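Local atomic coordinates of cytochrome C-552 (Thiobacillus ferrooxidans, PDB entry 1H1O), a protein that carries electrons in the bacterial periplasm as a diheme, high-potential cytochrome c of the c4 type. Residues Leu136-Thr149 with Ala171-Leu183. Sequence-based numbering, arbitrary orientation.
With HEM (protoporphyrin IX containing Fe), chain C.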
ATOM      1  N   LEU A 136      -0.474  -4.555   4.452  1.00 32.09           N
ATOM      2  CA  LEU A 136       0.740  -4.419   3.677  1.00 31.70           C
ATOM      3  C   LEU A 136       1.136  -5.822   3.250  1.00 31.65           C
ATOM      4  O   LEU A 136       1.892  -6.009   2.296  1.00 30.99           O
ATOM      5  CB  LEU A 136       1.841  -3.784   4.527  1.00 30.96           C
ATOM      6  CG  LEU A 136       1.507  -2.366   4.987  1.00 30.68           C
ATOM      7  CD1 LEU A 136       2.643  -1.820   5.826  1.00 29.34           C
ATOM      8  CD2 LEU A 136       1.275  -1.486   3.770  1.00 30.10           C
ATOM      9  N   ALA A 137       0.626  -6.807   3.979  1.00 30.99           N
ATOM     10  CA  ALA A 137       0.914  -8.206   3.687  1.00 31.75           C
ATOM     11  C   ALA A 137       0.422  -8.590   2.282  1.00 32.04           C
ATOM     12  O   ALA A 137      -0.769  -8.527   1.992  1.00 32.70           O
ATOM     13  CB  ALA A 137       0.251  -9.086   4.724  1.00 29.67           C
ATOM     14  N   GLY A 138       1.342  -8.977   1.410  1.00 32.22           N
ATOM     15  CA  GLY A 138       0.940  -9.372   0.074  1.00 34.80           C
ATOM     16  C   GLY A 138       0.997  -8.245  -0.938  1.00 35.75           C
ATOM     17  O   GLY A 138       0.798  -8.466  -2.129  1.00 37.30           O
ATOM     18  N   GLN A 139       1.257  -7.034  -0.466  1.00 35.66           N
ATOM     19  CA  GLN A 139       1.352  -5.893  -1.354  1.00 35.38           C
ATOM     20  C   GLN A 139       2.588  -6.074  -2.230  1.00 36.09           C
ATOM     21  O   GLN A 139       3.525  -6.790  -1.861  1.00 36.64           O
ATOM     22  CB  GLN A 139       1.457  -4.602  -0.549  1.00 34.62           C
ATOM     23  CG  GLN A 139       1.354  -3.334  -1.391  1.00 34.81           C
ATOM     24  CD  GLN A 139       0.205  -3.408  -2.382  1.00 34.85           C
ATOM     25  OE1 GLN A 139       0.342  -3.979  -3.469  1.00 32.60           O
ATOM     26  NE2 GLN A 139      -0.938  -2.850  -2.005  1.00 30.73           N
ATOM     27  N   ARG A 140       2.577  -5.445  -3.400  1.00 36.55           N
ATOM     28  CA  ARG A 140       3.699  -5.544  -4.332  1.00 34.96           C
ATOM     29  C   ARG A 140       4.944  -4.894  -3.749  1.00 35.70           C
ATOM     30  O   ARG A 140       4.880  -3.873  -3.062  1.00 35.98           O
ATOM     31  CB  ARG A 140       3.346  -4.891  -5.673  1.00 34.68           C
ATOM     32  CG  ARG A 140       2.027  -5.375  -6.257  1.00 36.01           C
ATOM     33  CD  ARG A 140       2.035  -5.339  -7.775  1.00 35.24           C
ATOM     34  NE  ARG A 140       3.228  -6.009  -8.299  1.00 38.27           N
ATOM     35  CZ  ARG A 140       3.469  -6.206  -9.592  1.00 37.77           C
ATOM     36  NH1 ARG A 140       2.594  -5.784 -10.501  1.00 33.01           N
ATOM     37  NH2 ARG A 140       4.586  -6.817  -9.973  1.00 35.89           N
ATOM     38  N   TYR A 141       6.076  -5.508  -4.043  1.00 35.56           N
ATOM     39  CA  TYR A 141       7.376  -5.072  -3.569  1.00 36.01           C
ATOM     40  C   TYR A 141       7.719  -3.633  -3.971  1.00 36.62           C
ATOM     41  O   TYR A 141       8.022  -2.777  -3.123  1.00 33.30           O
ATOM     42  CB  TYR A 141       8.401  -6.049  -4.120  1.00 36.00           C
ATOM     43  CG  TYR A 141       9.829  -5.704  -3.862  1.00 35.28           C
ATOM     44  CD1 TYR A 141      10.382  -5.837  -2.591  1.00 37.22           C
ATOM     45  CD2 TYR A 141      10.644  -5.281  -4.899  1.00 36.10           C
ATOM     46  CE1 TYR A 141      11.728  -5.555  -2.364  1.00 36.96           C
ATOM     47  CE2 TYR A 141      11.984  -4.997  -4.687  1.00 36.81           C
ATOM     48  CZ  TYR A 141      12.520  -5.135  -3.420  1.00 36.68           C
ATOM     49  OH  TYR A 141      13.842  -4.837  -3.225  1.00 39.51           O
ATOM     50  N   GLY A 142       7.675  -3.372  -5.275  1.00 36.27           N
ATOM     51  CA  GLY A 142       7.986  -2.050  -5.763  1.00 32.97           C
ATOM     52  C   GLY A 142       6.999  -1.052  -5.204  1.00 34.15           C
ATOM     53  O   GLY A 142       7.381   0.054  -4.841  1.00 33.87           O
ATOM     54  N   TYR A 143       5.732  -1.438  -5.111  1.00 32.11           N
ATOM     55  CA  TYR A 143       4.743  -0.511  -4.607  1.00 32.57           C
ATOM     56  C   TYR A 143       5.059  -0.051  -3.198  1.00 33.32           C
ATOM     57  O   TYR A 143       4.942   1.137  -2.889  1.00 33.45           O
ATOM     58  CB  TYR A 143       3.354  -1.116  -4.619  1.00 31.86           C
ATOM     59  CG  TYR A 143       2.326  -0.133  -4.137  1.00 31.94           C
ATOM     60  CD1 TYR A 143       1.898   0.920  -4.949  1.00 31.77           C
ATOM     61  CD2 TYR A 143       1.816  -0.219  -2.842  1.00 32.06           C
ATOM     62  CE1 TYR A 143       0.979   1.868  -4.474  1.00 30.69           C
ATOM     63  CE2 TYR A 143       0.906   0.714  -2.360  1.00 31.32           C
ATOM     64  CZ  TYR A 143       0.491   1.750  -3.172  1.00 30.85           C
ATOM     65  OH  TYR A 143      -0.418   2.652  -2.682  1.00 30.25           O
ATOM     66  N   ILE A 144       5.449  -0.988  -2.340  1.00 32.79           N
ATOM     67  CA  ILE A 144       5.782  -0.649  -0.963  1.00 32.46           C
ATOM     68  C   ILE A 144       6.959   0.324  -0.934  1.00 32.69           C
ATOM     69  O   ILE A 144       6.897   1.391  -0.309  1.00 31.00           O
ATOM     70  CB  ILE A 144       6.125  -1.917  -0.173  1.00 33.87           C
ATOM     71  CG1 ILE A 144       4.866  -2.765  -0.031  1.00 31.08           C
ATOM     72  CG2 ILE A 144       6.727  -1.549   1.192  1.00 32.80           C
ATOM     73  CD1 ILE A 144       5.086  -4.067   0.642  1.00 35.40           C
ATOM     74  N   ILE A 145       8.025  -0.043  -1.635  1.00 32.64           N
ATOM     75  CA  ILE A 145       9.218   0.796  -1.713  1.00 33.74           C
ATOM     76  C   ILE A 145       8.851   2.177  -2.234  1.00 33.45           C
ATOM     77  O   ILE A 145       9.326   3.195  -1.728  1.00 34.48           O
ATOM     78  CB  ILE A 145      10.255   0.190  -2.659  1.00 33.74           C
ATOM     79  CG1 ILE A 145      10.691  -1.175  -2.119  1.00 34.44           C
ATOM     80  CG2 ILE A 145      11.438   1.155  -2.829  1.00 34.06           C
ATOM     81  CD1 ILE A 145      11.700  -1.886  -2.986  1.00 34.25           C
ATOM     82  N   GLN A 146       7.993   2.211  -3.243  1.00 33.50           N
ATOM     83  CA  GLN A 146       7.580   3.481  -3.827  1.00 33.06           C
ATOM     84  C   GLN A 146       6.830   4.339  -2.824  1.00 32.69           C
ATOM     85  O   GLN A 146       7.018   5.548  -2.761  1.00 33.33           O
ATOM     86  CB  GLN A 146       6.689   3.256  -5.044  1.00 32.60           C
ATOM     87  CG  GLN A 146       6.252   4.563  -5.695  1.00 34.60           C
ATOM     88  CD  GLN A 146       7.453   5.427  -6.070  1.00 35.64           C
ATOM     89  OE1 GLN A 146       7.901   6.284  -5.295  1.00 34.52           O
ATOM     90  NE2 GLN A 146       7.992   5.188  -7.256  1.00 34.66           N
ATOM     91  N   GLN A 147       5.953   3.721  -2.051  1.00 31.14           N
ATOM     92  CA  GLN A 147       5.207   4.495  -1.082  1.00 31.61           C
ATOM     93  C   GLN A 147       6.122   4.950   0.065  1.00 30.55           C
ATOM     94  O   GLN A 147       5.997   6.060   0.546  1.00 31.40           O
ATOM     95  CB  GLN A 147       4.018   3.686  -0.581  1.00 29.72           C
ATOM     96  CG  GLN A 147       3.097   3.270  -1.727  1.00 29.59           C
ATOM     97  CD  GLN A 147       2.706   4.456  -2.581  1.00 31.16           C
ATOM     98  OE1 GLN A 147       2.743   4.398  -3.821  1.00 28.09           O
ATOM     99  NE2 GLN A 147       2.336   5.547  -1.927  1.00 25.65           N
ATOM    100  N   LEU A 148       7.055   4.106   0.484  1.00 29.42           N
ATOM    101  CA  LEU A 148       7.951   4.506   1.545  1.00 31.59           C
ATOM    102  C   LEU A 148       8.786   5.683   1.042  1.00 31.93           C
ATOM    103  O   LEU A 148       9.111   6.599   1.790  1.00 33.45           O
ATOM    104  CB  LEU A 148       8.830   3.326   1.965  1.00 29.58           C
ATOM    105  CG  LEU A 148       8.028   2.299   2.766  1.00 30.45           C
ATOM    106  CD1 LEU A 148       8.914   1.109   3.117  1.00 28.49           C
ATOM    107  CD2 LEU A 148       7.465   2.978   4.028  1.00 29.48           C
ATOM    108  N   THR A 149       9.109   5.665  -0.244  1.00 32.94           N
ATOM    109  CA  THR A 149       9.880   6.745  -0.837  1.00 31.00           C
ATOM    110  C   THR A 149       9.049   8.033  -0.798  1.00 32.06           C
ATOM    111  O   THR A 149       9.547   9.103  -0.432  1.00 31.62           O
ATOM    112  CB  THR A 149      10.237   6.403  -2.281  1.00 32.92           C
ATOM    113  OG1 THR A 149      10.972   5.176  -2.292  1.00 32.66           O
ATOM    114  CG2 THR A 149      11.094   7.508  -2.911  1.00 31.23           C
ATOM    115  N   ALA A 171      17.732   0.997   1.663  1.00 39.82           N
ATOM    116  CA  ALA A 171      18.056  -0.392   1.936  1.00 38.75           C
ATOM    117  C   ALA A 171      16.991  -1.070   2.811  1.00 39.64           C
ATOM    118  O   ALA A 171      16.559  -2.184   2.509  1.00 39.79           O
ATOM    119  CB  ALA A 171      19.406  -0.481   2.593  1.00 37.85           C
ATOM    120  N   GLN A 172      16.572  -0.406   3.889  1.00 38.41           N
ATOM    121  CA  GLN A 172      15.562  -0.959   4.783  1.00 37.65           C
ATOM    122  C   GLN A 172      14.197  -1.002   4.095  1.00 38.70           C
ATOM    123  O   GLN A 172      13.416  -1.937   4.312  1.00 38.46           O
ATOM    124  CB  GLN A 172      15.481  -0.132   6.066  1.00 38.86           C
ATOM    125  CG  GLN A 172      16.767  -0.162   6.891  1.00 37.84           C
ATOM    126  CD  GLN A 172      16.829   0.946   7.942  1.00 37.42           C
ATOM    127  OE1 GLN A 172      16.279   2.032   7.752  1.00 36.11           O
ATOM    128  NE2 GLN A 172      17.524   0.677   9.047  1.00 39.17           N
ATOM    129  N   MET A 173      13.901   0.007   3.277  1.00 37.83           N
ATOM    130  CA  MET A 173      12.634   0.020   2.551  1.00 37.52           C
ATOM    131  C   MET A 173      12.523  -1.271   1.761  1.00 38.42           C
ATOM    132  O   MET A 173      11.461  -1.887   1.707  1.00 39.74           O
ATOM    133  CB  MET A 173      12.563   1.180   1.564  1.00 37.52           C
ATOM    134  CG  MET A 173      12.366   2.540   2.186  1.00 37.27           C
ATOM    135  SD  MET A 173      12.276   3.774   0.892  1.00 38.67           S
ATOM    136  CE  MET A 173      12.264   5.271   1.888  1.00 38.89           C
ATOM    137  N   LYS A 174      13.633  -1.672   1.150  1.00 39.08           N
ATOM    138  CA  LYS A 174      13.679  -2.896   0.355  1.00 40.81           C
ATOM    139  C   LYS A 174      13.430  -4.136   1.230  1.00 40.64           C
ATOM    140  O   LYS A 174      12.726  -5.064   0.834  1.00 39.51           O
ATOM    141  CB  LYS A 174      15.034  -3.008  -0.344  1.00 40.53           C
ATOM    142  CG  LYS A 174      15.289  -1.932  -1.394  1.00 43.89           C
ATOM    143  CD  LYS A 174      16.657  -2.126  -2.032  1.00 47.05           C
ATOM    144  CE  LYS A 174      16.875  -1.185  -3.208  1.00 50.04           C
ATOM    145  NZ  LYS A 174      18.226  -1.384  -3.803  1.00 50.51           N
ATOM    146  N   ASP A 175      14.008  -4.141   2.425  1.00 39.65           N
ATOM    147  CA  ASP A 175      13.815  -5.265   3.321  1.00 38.82           C
ATOM    148  C   ASP A 175      12.389  -5.370   3.770  1.00 38.52           C
ATOM    149  O   ASP A 175      11.771  -6.416   3.615  1.00 37.09           O
ATOM    150  CB  ASP A 175      14.758  -5.150   4.497  1.00 40.96           C
ATOM    151  CG  ASP A 175      16.174  -5.275   4.052  1.00 42.21           C
ATOM    152  OD1 ASP A 175      16.298  -5.634   2.866  1.00 41.67           O
ATOM    153  OD2 ASP A 175      17.128  -5.030   4.827  1.00 44.14           O
ATOM    154  N   VAL A 176      11.842  -4.289   4.300  1.00 37.68           N
ATOM    155  CA  VAL A 176      10.463  -4.344   4.732  1.00 37.81           C
ATOM    156  C   VAL A 176       9.577  -4.708   3.536  1.00 35.54           C
ATOM    157  O   VAL A 176       8.637  -5.479   3.680  1.00 34.20           O
ATOM    158  CB  VAL A 176      10.025  -3.014   5.350  1.00 39.83           C
ATOM    159  CG1 VAL A 176       8.615  -3.134   5.896  1.00 41.79           C
ATOM    160  CG2 VAL A 176      10.975  -2.655   6.473  1.00 41.43           C
ATOM    161  N   ALA A 177       9.890  -4.180   2.355  1.00 34.91           N
ATOM    162  CA  ALA A 177       9.102  -4.496   1.169  1.00 35.32           C
ATOM    163  C   ALA A 177       9.211  -5.985   0.829  1.00 35.41           C
ATOM    164  O   ALA A 177       8.200  -6.651   0.585  1.00 34.89           O
ATOM    165  CB  ALA A 177       9.561  -3.648  -0.031  1.00 35.10           C
ATOM    166  N   ALA A 178      10.438  -6.497   0.804  1.00 35.55           N
ATOM    167  CA  ALA A 178      10.654  -7.902   0.498  1.00 36.37           C
ATOM    168  C   ALA A 178       9.787  -8.707   1.455  1.00 37.83           C
ATOM    169  O   ALA A 178       8.950  -9.508   1.034  1.00 38.47           O
ATOM    170  CB  ALA A 178      12.119  -8.264   0.675  1.00 35.08           C
ATOM    171  N   TYR A 179       9.959  -8.466   2.751  1.00 37.37           N
ATOM    172  CA  TYR A 179       9.177  -9.193   3.739  1.00 36.47           C
ATOM    173  C   TYR A 179       7.661  -9.103   3.502  1.00 35.78           C
ATOM    174  O   TYR A 179       6.988 -10.115   3.318  1.00 38.99           O
ATOM    175  CB  TYR A 179       9.525  -8.702   5.156  1.00 34.18           C
ATOM    176  CG  TYR A 179       8.627  -9.282   6.225  1.00 31.83           C
ATOM    177  CD1 TYR A 179       7.736  -8.474   6.934  1.00 31.41           C
ATOM    178  CD2 TYR A 179       8.629 -10.649   6.493  1.00 34.16           C
ATOM    179  CE1 TYR A 179       6.869  -9.010   7.881  1.00 32.16           C
ATOM    180  CE2 TYR A 179       7.761 -11.203   7.440  1.00 32.30           C
ATOM    181  CZ  TYR A 179       6.887 -10.377   8.127  1.00 32.42           C
ATOM    182  OH  TYR A 179       6.019 -10.922   9.045  1.00 33.72           O
ATOM    183  N   LEU A 180       7.124  -7.894   3.503  1.00 36.07           N
ATOM    184  CA  LEU A 180       5.695  -7.688   3.319  1.00 35.79           C
ATOM    185  C   LEU A 180       5.105  -8.305   2.051  1.00 36.09           C
ATOM    186  O   LEU A 180       4.025  -8.895   2.084  1.00 35.61           O
ATOM    187  CB  LEU A 180       5.382  -6.185   3.353  1.00 35.49           C
ATOM    188  CG  LEU A 180       4.929  -5.506   4.661  1.00 38.47           C
ATOM    189  CD1 LEU A 180       5.064  -6.435   5.872  1.00 38.64           C
ATOM    190  CD2 LEU A 180       5.752  -4.242   4.858  1.00 37.79           C
ATOM    191  N   SER A 181       5.808  -8.166   0.935  1.00 37.01           N
ATOM    192  CA  SER A 181       5.311  -8.696  -0.328  1.00 39.22           C
ATOM    193  C   SER A 181       5.382 -10.214  -0.395  1.00 40.48           C
ATOM    194  O   SER A 181       4.822 -10.833  -1.302  1.00 40.29           O
ATOM    195  CB  SER A 181       6.088  -8.094  -1.505  1.00 38.19           C
ATOM    196  OG  SER A 181       7.434  -8.520  -1.501  1.00 38.87           O
ATOM    197  N   SER A 182       6.068 -10.818   0.565  1.00 41.23           N
ATOM    198  CA  SER A 182       6.193 -12.264   0.562  1.00 43.56           C
ATOM    199  C   SER A 182       5.081 -12.907   1.366  1.00 43.92           C
ATOM    200  O   SER A 182       4.918 -14.114   1.334  1.00 45.95           O
ATOM    201  CB  SER A 182       7.546 -12.688   1.141  1.00 44.68           C
ATOM    202  OG  SER A 182       7.601 -12.422   2.536  1.00 43.91           O
ATOM    203  N   LEU A 183       4.322 -12.095   2.091  1.00 44.64           N
ATOM    204  CA  LEU A 183       3.234 -12.608   2.914  1.00 45.61           C
ATOM    205  C   LEU A 183       1.965 -12.816   2.104  1.00 46.39           C
ATOM    206  O   LEU A 183       1.933 -12.394   0.928  1.00 46.90           O
ATOM    207  CB  LEU A 183       2.951 -11.648   4.068  1.00 46.09           C
ATOM    208  CG  LEU A 183       3.890 -11.640   5.279  1.00 47.69           C
ATOM    209  CD1 LEU A 183       5.304 -12.043   4.892  1.00 49.57           C
ATOM    210  CD2 LEU A 183       3.868 -10.252   5.895  1.00 45.98           C
ATOM    211  OXT LEU A 183       1.017 -13.401   2.671  1.00 46.81           O
TER
HETATM  212  CHA HEM C1184       0.533   3.286   5.181  1.00 29.37           C
HETATM  213  CHB HEM C1184       4.794   1.152   5.638  1.00 27.99           C
HETATM  214  CHC HEM C1184       4.649   2.045  10.371  1.00 29.64           C
HETATM  215  CHD HEM C1184       0.393   4.114   9.900  1.00 33.06           C
HETATM  216  C1A HEM C1184       1.719   2.617   4.876  1.00 28.33           C
HETATM  217  C2A HEM C1184       2.126   2.210   3.549  1.00 29.99           C
HETATM  218  C3A HEM C1184       3.323   1.597   3.661  1.00 29.35           C
HETATM  219  C4A HEM C1184       3.646   1.649   5.085  1.00 30.61           C
HETATM  220  CMA HEM C1184       4.192   0.988   2.601  1.00 29.03           C
HETATM  221  CAA HEM C1184       1.333   2.455   2.312  1.00 28.42           C
HETATM  222  CBA HEM C1184       0.278   1.391   2.047  1.00 33.43           C
HETATM  223  CGA HEM C1184      -0.346   1.497   0.812  1.00 32.16           C
HETATM  224  O1A HEM C1184      -1.101   0.527   0.511  1.00 36.33           O
HETATM  225  O2A HEM C1184      -0.215   2.461   0.050  1.00 35.12           O
HETATM  226  C1B HEM C1184       5.114   1.221   6.980  1.00 31.46           C
HETATM  227  C2B HEM C1184       6.354   0.725   7.517  1.00 27.86           C
HETATM  228  C3B HEM C1184       6.316   1.012   8.845  1.00 29.65           C
HETATM  229  C4B HEM C1184       5.054   1.633   9.114  1.00 30.94           C
HETATM  230  CMB HEM C1184       7.429   0.067   6.682  1.00 30.02           C
HETATM  231  CAB HEM C1184       7.337   0.789   9.904  1.00 32.66           C
HETATM  232  CBB HEM C1184       8.747   1.359   9.551  1.00 31.08           C
HETATM  233  C1C HEM C1184       3.484   2.666  10.667  1.00 30.66           C
HETATM  234  C2C HEM C1184       3.089   3.098  11.985  1.00 32.16           C
HETATM  235  C3C HEM C1184       1.887   3.700  11.814  1.00 32.75           C
HETATM  236  C4C HEM C1184       1.553   3.609  10.441  1.00 32.20           C
HETATM  237  CMC HEM C1184       3.936   2.886  13.225  1.00 32.27           C
HETATM  238  CAC HEM C1184       0.967   4.399  12.840  1.00 33.26           C
HETATM  239  CBC HEM C1184       1.700   5.488  13.689  1.00 32.34           C
HETATM  240  C1D HEM C1184       0.040   4.073   8.565  1.00 34.03           C
HETATM  241  C2D HEM C1184      -1.193   4.643   8.037  1.00 32.50           C
HETATM  242  C3D HEM C1184      -1.147   4.420   6.724  1.00 33.03           C
HETATM  243  C4D HEM C1184       0.116   3.698   6.439  1.00 32.81           C
HETATM  244  CMD HEM C1184      -2.233   5.335   8.867  1.00 32.21           C
HETATM  245  CAD HEM C1184      -2.140   4.809   5.657  1.00 35.18           C
HETATM  246  CBD HEM C1184      -1.960   6.352   5.298  1.00 36.37           C
HETATM  247  CGD HEM C1184      -3.063   6.896   4.599  1.00 40.20           C
HETATM  248  O1D HEM C1184      -4.181   7.086   5.199  1.00 40.12           O
HETATM  249  O2D HEM C1184      -2.956   7.206   3.383  1.00 40.13           O
HETATM  250  NA  HEM C1184       2.644   2.274   5.797  1.00 30.99           N
HETATM  251  NB  HEM C1184       4.320   1.782   7.966  1.00 29.45           N
HETATM  252  NC  HEM C1184       2.520   2.984   9.726  1.00 32.49           N
HETATM  253  ND  HEM C1184       0.818   3.502   7.573  1.00 29.58           N
HETATM  254 FE   HEM C1184       2.569   2.619   7.783  1.00 31.88          FE
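With CG turned anti to the backbone N (chi1 174°), Y141 swings its ring across to helix 171-182, while M173, its chain extended beyond CG, runs past L148 in the opposite direction. The tyrosine illustrates knobs-into-holes packing: its ring drops among K174, A177, A178 and S181. It meets that helix largely with its rim, where CE1 lies 3.4 Å from K174 O and the backbone N of A178 sits at the edge; the OH end rests on the aliphatic stem of K174. I145 CD1 lies over one face, displaced toward the rim, and H97 stacks with the ring from outside the two segments.

The small side chain of A177 is consistent with the close approach of the helices. A177 CB is pressed against I145 CG1 at 3.4 Å, tighter than usual for two carbons, and also meets I144 CG2. The I144 side chain crosses that of L180 at about a right angle, its CD1 touching L180 CB. Further along, L148 CB packs on M173 CG at 3.6 Å, and the methionine methyl reaches L148 O.

At the other end, the type II turn L136-Q139 meets the last turn around L180 through a nearly straight hydrogen bond, G138 N to L180 O (2.8 Å, 175° at the hydrogen). That carbonyl also accepts from L183 N, and the two donors arrive from opposite faces of its plane.

Both segments also line the heme: L136 CD2 approaches CBA at 3.5 Å, L148 CD2 faces CHB, and V176 CG1 touches the CMB methyl. Y143 OH is hydrogen-bonded to propionate O2A of this heme at 2.7 Å. Helices 141-149 and 171-182, their N-to-C directions 141° apart and their axes 8.4 Å apart at closest approach, thus combine with the turn to wall the heme pocket of the second cytochrome c domain, in the all-helical fold of class I cytochromes c.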